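Local coordinates for protein uracil-DNA glycosylase (Epstein-Barr virus, PDB 6LYJ) that is a viral enzyme of the uracil-DNA glycosylase superfamily, built around a four-stranded parallel beta sheet with helices packed on it, at residues L146-I151 and H173-L178. Numbering follows the deposited sequence.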
# COMPACT_ATOMS: atom_id res chain seq x y z
N LEU A 146 -5.98 -9.73 -9.12
CA LEU A 146 -6.12 -8.32 -9.49
C LEU A 146 -5.50 -7.47 -8.40
O LEU A 146 -5.96 -7.46 -7.25
CB LEU A 146 -7.59 -7.96 -9.70
CG LEU A 146 -7.81 -6.62 -10.41
CD1 LEU A 146 -7.44 -6.77 -11.88
CD2 LEU A 146 -9.24 -6.12 -10.27
N LEU A 147 -4.43 -6.75 -8.76
CA LEU A 147 -3.67 -5.91 -7.83
C LEU A 147 -4.12 -4.47 -8.05
O LEU A 147 -3.51 -3.72 -8.82
CB LEU A 147 -2.18 -6.10 -8.06
CG LEU A 147 -1.66 -7.52 -7.80
CD1 LEU A 147 -0.37 -7.79 -8.56
CD2 LEU A 147 -1.46 -7.74 -6.31
N LEU A 148 -5.18 -4.08 -7.35
CA LEU A 148 -5.92 -2.86 -7.64
C LEU A 148 -5.65 -1.81 -6.56
O LEU A 148 -6.08 -1.97 -5.41
CB LEU A 148 -7.41 -3.15 -7.74
CG LEU A 148 -8.30 -1.93 -7.96
CD1 LEU A 148 -7.95 -1.25 -9.28
CD2 LEU A 148 -9.78 -2.34 -7.94
N ASN A 149 -4.94 -0.75 -6.94
CA ASN A 149 -4.87 0.46 -6.13
C ASN A 149 -6.17 1.24 -6.25
O ASN A 149 -6.68 1.43 -7.36
CB ASN A 149 -3.69 1.34 -6.58
CG ASN A 149 -2.37 0.88 -6.02
OD1 ASN A 149 -2.29 0.33 -4.92
ND2 ASN A 149 -1.30 1.11 -6.78
N THR A 150 -6.72 1.69 -5.12
CA THR A 150 -7.96 2.45 -5.18
C THR A 150 -7.76 3.80 -5.84
O THR A 150 -8.70 4.34 -6.45
CB THR A 150 -8.55 2.63 -3.77
OG1 THR A 150 -7.53 3.09 -2.88
CG2 THR A 150 -9.11 1.32 -3.24
N ILE A 151 -6.56 4.37 -5.75
CA ILE A 151 -6.17 5.59 -6.45
C ILE A 151 -5.12 5.22 -7.48
O ILE A 151 -4.12 4.57 -7.15
CB ILE A 151 -5.64 6.66 -5.47
CG1 ILE A 151 -6.62 6.89 -4.32
CG2 ILE A 151 -5.36 7.96 -6.21
CD1 ILE A 151 -8.02 7.29 -4.77
N HIS A 173 -16.48 1.50 -8.00
CA HIS A 173 -17.41 0.87 -8.94
C HIS A 173 -16.83 -0.44 -9.47
O HIS A 173 -17.56 -1.43 -9.61
CB HIS A 173 -17.73 1.84 -10.08
CG HIS A 173 -18.74 1.32 -11.06
ND1 HIS A 173 -20.08 1.20 -10.75
CD2 HIS A 173 -18.61 0.92 -12.34
CE1 HIS A 173 -20.73 0.73 -11.80
NE2 HIS A 173 -19.86 0.55 -12.78
N VAL A 174 -15.53 -0.46 -9.76
CA VAL A 174 -14.87 -1.69 -10.20
C VAL A 174 -15.02 -2.79 -9.16
O VAL A 174 -15.32 -3.94 -9.49
CB VAL A 174 -13.39 -1.42 -10.52
CG1 VAL A 174 -12.63 -2.73 -10.68
CG2 VAL A 174 -13.26 -0.58 -11.79
N ILE A 175 -14.79 -2.46 -7.89
CA ILE A 175 -14.93 -3.46 -6.82
C ILE A 175 -16.36 -3.98 -6.78
O ILE A 175 -16.59 -5.20 -6.68
CB ILE A 175 -14.49 -2.86 -5.47
CG1 ILE A 175 -12.99 -2.54 -5.49
CG2 ILE A 175 -14.85 -3.80 -4.32
CD1 ILE A 175 -12.53 -1.66 -4.33
N SER A 176 -17.33 -3.07 -6.83
CA SER A 176 -18.73 -3.46 -6.79
C SER A 176 -19.07 -4.40 -7.94
O SER A 176 -19.75 -5.42 -7.75
CB SER A 176 -19.63 -2.22 -6.84
OG SER A 176 -19.48 -1.43 -5.67
N LEU A 177 -18.57 -4.08 -9.13
CA LEU A 177 -18.89 -4.90 -10.30
C LEU A 177 -18.18 -6.24 -10.24
O LEU A 177 -18.73 -7.25 -10.69
CB LEU A 177 -18.55 -4.14 -11.58
CG LEU A 177 -19.77 -3.50 -12.24
CD1 LEU A 177 -20.57 -2.67 -11.24
CD2 LEU A 177 -19.37 -2.66 -13.42
N LEU A 178 -16.96 -6.28 -9.71
CA LEU A 178 -16.30 -7.57 -9.52
C LEU A 178 -17.11 -8.46 -8.59
O LEU A 178 -17.33 -9.64 -8.86
CB LEU A 178 -14.88 -7.37 -8.97
CG LEU A 178 -13.84 -6.77 -9.92
CD1 LEU A 178 -12.65 -6.28 -9.13
CD2 LEU A 178 -13.41 -7.80 -10.96
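Strand 146-149, carrying Leu146 and Leu148, runs roughly antiparallel, at 149°, to helix 173-178, carrying Val174, Ile175 and Leu178, and the two axes come within 11.0 Å of each other. The backbones stay well apart, with Leu148 CA 9.1 Å from Ile175 CA. No hydrogen bond joins the two segments, and apolar side chains alone bridge them. Leu146 meets Leu178 through one methyl of each, CD2 of Leu146 lying 3.6 Å from CD1 of Leu178. Leu148 also reaches over with CD2. This methyl faces two neighbouring side chains of the helix and touches both: Leu148 CD2 lies 4.0 Å from both Val174 CG1 and Ile175 CG1.

The strand is an outermost one of the parallel sheet, paired with strand 85-89 through backbone hydrogen bonds such as those of Leu148 with Ile87 and Gly89. A beta-alpha-beta crossover leads from strand 145-149 through helix 167-181 to strand 186-190, skipping strand 85-89 in the sheet. The helix packs on one face of the sheet, as in the alpha/beta fold of the UDG-like superfamily.

The chi1 of Leu148, 177°, carries CG away from its backbone N and sends the branch out toward the helix. Ile175 gets there differently. Its CB does not point straight at the strand, but chi1 of -66° sets CG1 opposite its own carbonyl carbon and brings the end of the chain nearer to Leu148. All five touching residues are buried. Neighbours close in on them: Trp34 of helix 32-38 touches both Leu146 and Val174, and Leu88 touches both Leu148 and Ile175. Past the strand end, Thr150 O accepts a hydrogen bond from Thr171 OG1, three residues before Val174 on the same helix.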